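Local structure of 47 KDA membrane antigen (Treponema pallidum, 1O75) at residues Val233-Ala238 with Leu315-Asn320; Met253-Val258 with Pro292-Gly297. The protein shows zinc-stimulated carboxypeptidase activity and binds penicillin, and possibly acts as a D,D-carboxypeptidase that limits peptidoglycan cross-linking. The protein carries 2 engineered substitutions. All coordinates share one frame; numbering follows the deposited sequence.

Interaction 1. Residues Val233-Ala238 with Leu315-Asn320; sequences VMLKRA and LTLIAN
Leu235 and Leu317 both place CG anti to their own carbonyl carbon (chi1 -56° and -84°), which carries each branched end into the space between the two strands. In Leu317 the second torsion, 36°, falls short of a full stagger and sends CD2 ahead toward the other sheet as the leading methyl. It meets CD2 of Leu235 at 4.2 Å, the two chains passing at a slant. Val233 completes the group more loosely, its CG1 lying 4.5 Å from the same Leu317 CD2. Val233 CG1 and Leu235 CD2 are themselves 3.8 Å apart, so two methyls of one strand receive one from the other. Val233-Ala238 and Leu315-Asn320 belong to different antiparallel sheets, which face each other as a beta sandwich, consistent with the E-set clan of this domain. Aliphatic residues suit this buried interface because dispersion and the exclusion of water hold it, while the backbone bonds are made within each sheet. Tyr251 of helix 245-252 packs on both leucines. Met234, between the two inward residues, instead touches a sulfated glucose and Arg290 of the second subunit.

Interaction 2. Residues Met253-Val258 with Pro292-Gly297; sequences MNFNTV and PRISCG. With XE (xenon), chain F.
Across the core of the beta sandwich, beside a xenon site, Phe255 and Val258 of one sheet meet Ile294 and Cys296 of the other. A classic beta bulge explains how Phe255 and Val258 come to face the same way: Asn256 and Thr257 both stand opposite Ile318, and the extra residue lets positions three apart in sequence point inward together. CG of Phe255 is anti to the backbone N (chi1 176°), and the ring reaches forward until CD1 lies 4.1 Å from CD1 of Ile294, an oblique approach. The ring is flanked within its own strand too. Val258 CG2 sits in the ring plane at the edge, 3.6 Å from Phe255 CZ, while Thr257 N lies over one face toward the rim; Trp286 also meets the ring, nearly perpendicular to it. At the other end, Val258 turns both methyls to sulfur, CG1 and CG2 each 4.0 Å from Cys296 SG. A small, polarisable thiol fits where the backbones approach more closely than at Phe255 and Ile294. The other side of this strand serves a different site, since Arg293 makes a salt bridge to a sulfate of the bound sugar. Xenon lies 3.4 Å from Cys296 O and 4.0 Å from Cys296 CB, with Gly297, Tyr260 and Phe331 completing its surroundings; the Tyr260 hydroxyl is hydrogen-bonded to Gly297 O. Carbon and sulfur surfaces thus join the sheets through dispersion, which probably also holds the neutral xenon, helped by its polarisation by the carbonyl of Cys296.

The centres of the two contacts lie 7 Å apart in one sandwich core, and each joins the same two sheets. Strands 229-237 and 293-298 are antiparallel neighbours in one sheet, linked by Val233 N to Ile294 O at 2.8 Å; strands 255-262 and 311-319 are neighbours in the other, linked by Asn256 N to Ile318 O, also 2.8 Å. Along the chain interaction 2 is nested within the loop closed by interaction 1, and the four segments fall alternately in the two sheets. Backbone bonding therefore ties the contacts together edgewise, while side chains bind sheet to sheet, so that both contacts lie in one buried layer between the sheets, with sulfated sugar bound on an outer side.

Interaction 1. Residues Val233-Ala238 with Leu315-Asn320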
loop_
_atom_site.group_PDB
_atom_site.type_symbol
_atom_site.label_atom_id
_atom_site.label_comp_id
_atom_site.label_asym_id
_atom_site.label_seq_id
_atom_site.Cartn_x
_atom_site.Cartn_y
_atom_site.Cartn_z
ATOM N N VAL B 233 -0.395 4.760 13.127
ATOM C CA VAL B 233 -1.182 4.006 14.073
ATOM C C VAL B 233 -2.126 3.040 13.346
ATOM O O VAL B 233 -3.017 3.478 12.618
ATOM C CB VAL B 233 -2.000 4.974 14.975
ATOM C CG1 VAL B 233 -2.782 4.191 16.028
ATOM C CG2 VAL B 233 -1.065 5.993 15.640
ATOM N N MET B 234 -1.910 1.737 13.504
ATOM C CA MET B 234 -2.815 0.755 12.905
ATOM C C MET B 234 -3.905 0.530 13.948
ATOM O O MET B 234 -3.611 0.385 15.138
ATOM C CB MET B 234 -2.081 -0.545 12.603
ATOM C CG MET B 234 -1.064 -0.410 11.476
ATOM S SD MET B 234 -1.875 -0.432 9.869
ATOM C CE MET B 234 -2.294 -2.226 9.784
ATOM N N LEU B 235 -5.157 0.489 13.510
ATOM C CA LEU B 235 -6.296 0.352 14.428
ATOM C C LEU B 235 -7.049 -0.980 14.379
ATOM O O LEU B 235 -7.016 -1.688 13.366
ATOM C CB LEU B 235 -7.287 1.480 14.133
ATOM C CG LEU B 235 -6.694 2.897 14.209
ATOM C CD1 LEU B 235 -7.660 3.881 13.593
ATOM C CD2 LEU B 235 -6.433 3.289 15.671
ATOM N N LYS B 236 -7.707 -1.329 15.484
ATOM C CA LYS B 236 -8.540 -2.532 15.533
ATOM C C LYS B 236 -9.709 -2.224 16.463
ATOM O O LYS B 236 -9.738 -1.174 17.119
ATOM C CB LYS B 236 -7.753 -3.769 16.006
ATOM C CG LYS B 236 -7.295 -3.738 17.461
ATOM C CD LYS B 236 -6.465 -4.988 17.803
ATOM C CE LYS B 236 -6.159 -5.059 19.305
ATOM N NZ LYS B 236 -5.335 -6.253 19.621
ATOM N N ARG B 237 -10.689 -3.115 16.509
ATOM C CA ARG B 237 -11.849 -2.877 17.342
ATOM C C ARG B 237 -11.528 -3.182 18.794
ATOM O O ARG B 237 -10.669 -4.027 19.088
ATOM C CB ARG B 237 -13.030 -3.729 16.863
ATOM C CG ARG B 237 -14.361 -2.987 16.928
ATOM C CD ARG B 237 -15.466 -3.730 16.166
ATOM N NE ARG B 237 -15.724 -5.039 16.755
ATOM C CZ ARG B 237 -16.537 -5.947 16.225
ATOM N NH1 ARG B 237 -17.172 -5.677 15.090
ATOM N NH2 ARG B 237 -16.702 -7.126 16.822
ATOM N N ALA B 238 -12.233 -2.501 19.693
ATOM C CA ALA B 238 -12.005 -2.656 21.131
ATOM C C ALA B 238 -12.015 -4.119 21.589
ATOM O O ALA B 238 -11.236 -4.495 22.460
ATOM C CB ALA B 238 -13.048 -1.822 21.927
ATOM N N LEU B 315 0.031 10.364 21.739
ATOM C CA LEU B 315 -0.886 10.875 20.713
ATOM C C LEU B 315 -2.319 10.514 21.085
ATOM O O LEU B 315 -2.595 9.375 21.438
ATOM C CB LEU B 315 -0.572 10.223 19.340
ATOM C CG LEU B 315 0.898 10.083 18.972
ATOM C CD1 LEU B 315 1.043 9.492 17.571
ATOM C CD2 LEU B 315 1.563 11.442 19.053
ATOM N N THR B 316 -3.227 11.472 20.992
ATOM C CA THR B 316 -4.615 11.174 21.292
ATOM C C THR B 316 -5.465 11.481 20.051
ATOM O O THR B 316 -5.595 12.632 19.675
ATOM C CB THR B 316 -5.122 12.023 22.489
ATOM O OG1 THR B 316 -4.314 11.730 23.639
ATOM C CG2 THR B 316 -6.598 11.679 22.823
ATOM N N LEU B 317 -6.038 10.442 19.440
ATOM C CA LEU B 317 -6.899 10.591 18.252
ATOM C C LEU B 317 -8.310 10.960 18.717
ATOM O O LEU B 317 -8.892 10.260 19.532
ATOM C CB LEU B 317 -6.968 9.260 17.484
ATOM C CG LEU B 317 -5.866 8.897 16.484
ATOM C CD1 LEU B 317 -4.538 9.363 16.934
ATOM C CD2 LEU B 317 -5.890 7.396 16.264
ATOM N N ILE B 318 -8.858 12.028 18.155
ATOM C CA ILE B 318 -10.167 12.537 18.521
ATOM C C ILE B 318 -11.166 12.418 17.367
ATOM O O ILE B 318 -10.969 12.995 16.293
ATOM C CB ILE B 318 -10.021 14.000 18.968
ATOM C CG1 ILE B 318 -9.101 14.041 20.215
ATOM C CG2 ILE B 318 -11.386 14.598 19.258
ATOM C CD1 ILE B 318 -8.590 15.426 20.532
ATOM N N ALA B 319 -12.240 11.677 17.609
ATOM C CA ALA B 319 -13.251 11.422 16.583
ATOM C C ALA B 319 -14.655 11.413 17.193
ATOM O O ALA B 319 -14.851 10.885 18.272
ATOM C CB ALA B 319 -12.968 10.063 15.916
ATOM N N ASN B 320 -15.618 11.990 16.485
ATOM C CA ASN B 320 -17.005 12.065 16.972
ATOM C C ASN B 320 -17.629 10.711 17.220
ATOM O O ASN B 320 -17.612 9.849 16.352
ATOM C CB ASN B 320 -17.883 12.841 15.971
ATOM C CG ASN B 320 -17.559 14.297 15.928
ATOM O OD1 ASN B 320 -17.037 14.822 17.036
ATOM N ND2 ASN B 320 -17.778 14.970 14.906
#

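Interaction 2. Residues Met253-Val258 with Pro292-Gly297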
loop_
_atom_site.group_PDB
_atom_site.type_symbol
_atom_site.label_atom_id
_atom_site.label_comp_id
_atom_site.label_asym_id
_atom_site.label_seq_id
_atom_site.Cartn_x
_atom_site.Cartn_y
_atom_site.Cartn_z
ATOM N N MET B 253 -14.499 8.949 8.803
ATOM C CA MET B 253 -15.537 9.916 8.411
ATOM C C MET B 253 -16.032 10.694 9.634
ATOM O O MET B 253 -16.806 11.634 9.505
ATOM C CB MET B 253 -16.711 9.226 7.712
ATOM C CG MET B 253 -16.385 8.766 6.277
ATOM S SD MET B 253 -15.949 10.153 5.181
ATOM C CE MET B 253 -14.845 9.393 4.089
ATOM N N ASN B 254 -15.588 10.283 10.817
ATOM C CA ASN B 254 -15.934 10.985 12.056
ATOM C C ASN B 254 -14.681 11.539 12.750
ATOM O O ASN B 254 -14.755 12.177 13.817
ATOM C CB ASN B 254 -16.695 10.038 12.975
ATOM C CG ASN B 254 -18.153 9.930 12.566
ATOM O OD1 ASN B 254 -18.898 10.900 12.671
ATOM N ND2 ASN B 254 -18.546 8.775 12.058
ATOM N N PHE B 255 -13.529 11.294 12.130
ATOM C CA PHE B 255 -12.260 11.770 12.684
ATOM C C PHE B 255 -12.125 13.280 12.630
ATOM O O PHE B 255 -12.378 13.915 11.600
ATOM C CB PHE B 255 -11.084 11.166 11.918
ATOM C CG PHE B 255 -9.742 11.689 12.358
ATOM C CD1 PHE B 255 -9.097 11.142 13.473
ATOM C CD2 PHE B 255 -9.109 12.702 11.637
ATOM C CE1 PHE B 255 -7.830 11.594 13.855
ATOM C CE2 PHE B 255 -7.837 13.167 12.009
ATOM C CZ PHE B 255 -7.196 12.601 13.126
ATOM N N ASN B 256 -11.665 13.861 13.733
ATOM C CA ASN B 256 -11.472 15.296 13.766
ATOM C C ASN B 256 -10.004 15.731 13.847
ATOM O O ASN B 256 -9.498 16.424 12.960
ATOM C CB ASN B 256 -12.204 15.898 14.966
ATOM C CG ASN B 256 -13.636 16.275 14.654
ATOM O OD1 ASN B 256 -13.937 16.653 13.539
ATOM N ND2 ASN B 256 -14.518 16.209 15.656
ATOM N N THR B 257 -9.313 15.313 14.908
ATOM C CA THR B 257 -7.949 15.794 15.088
ATOM C C THR B 257 -7.106 14.942 16.037
ATOM O O THR B 257 -7.552 13.875 16.504
ATOM C CB THR B 257 -8.046 17.277 15.559
ATOM O OG1 THR B 257 -6.761 17.905 15.511
ATOM C CG2 THR B 257 -8.647 17.361 16.996
ATOM N N VAL B 258 -5.875 15.397 16.298
ATOM C CA VAL B 258 -4.966 14.679 17.184
ATOM C C VAL B 258 -4.243 15.646 18.111
ATOM O O VAL B 258 -3.777 16.710 17.681
ATOM C CB VAL B 258 -3.832 13.938 16.411
ATOM C CG1 VAL B 258 -3.127 12.927 17.352
ATOM C CG2 VAL B 258 -4.379 13.246 15.210
ATOM N N PRO B 292 -6.531 0.024 7.975
ATOM C CA PRO B 292 -7.006 0.896 9.058
ATOM C C PRO B 292 -5.868 1.652 9.734
ATOM O O PRO B 292 -5.536 1.424 10.902
ATOM C CB PRO B 292 -7.725 -0.092 9.985
ATOM C CG PRO B 292 -6.825 -1.303 9.908
ATOM C CD PRO B 292 -6.448 -1.385 8.419
ATOM N N ARG B 293 -5.274 2.569 8.988
ATOM C CA ARG B 293 -4.134 3.319 9.483
ATOM C C ARG B 293 -4.358 4.828 9.524
ATOM O O ARG B 293 -5.018 5.393 8.651
ATOM C CB ARG B 293 -2.936 2.995 8.578
ATOM C CG ARG B 293 -1.695 3.856 8.739
ATOM C CD ARG B 293 -0.601 3.355 7.788
ATOM N NE ARG B 293 -1.104 3.321 6.416
ATOM C CZ ARG B 293 -0.833 2.382 5.510
ATOM N NH1 ARG B 293 -0.041 1.356 5.799
ATOM N NH2 ARG B 293 -1.381 2.470 4.304
ATOM N N ILE B 294 -3.844 5.472 10.563
ATOM C CA ILE B 294 -3.904 6.925 10.648
ATOM C C ILE B 294 -2.480 7.321 10.972
ATOM O O ILE B 294 -1.879 6.758 11.886
ATOM C CB ILE B 294 -4.863 7.414 11.724
ATOM C CG1 ILE B 294 -6.294 7.033 11.313
ATOM C CG2 ILE B 294 -4.761 8.950 11.865
ATOM C CD1 ILE B 294 -7.340 7.708 12.103
ATOM N N SER B 295 -1.917 8.244 10.193
ATOM C CA SER B 295 -0.539 8.683 10.417
ATOM C C SER B 295 -0.485 10.098 10.995
ATOM O O SER B 295 -1.272 10.971 10.612
ATOM C CB SER B 295 0.239 8.610 9.111
ATOM O OG SER B 295 0.224 7.270 8.633
ATOM N N CYS B 296 0.445 10.304 11.922
ATOM C CA CYS B 296 0.629 11.585 12.610
ATOM C C CYS B 296 2.096 11.939 12.476
ATOM O O CYS B 296 2.946 11.110 12.777
ATOM C CB CYS B 296 0.331 11.427 14.113
ATOM S SG CYS B 296 -1.307 10.855 14.436
ATOM N N GLY B 297 2.386 13.160 12.048
ATOM C CA GLY B 297 3.768 13.559 11.913
ATOM C C GLY B 297 4.070 14.849 12.638
ATOM O O GLY B 297 3.155 15.569 13.062
HETATM XE XE XE F . 3.739 12.653 15.701
#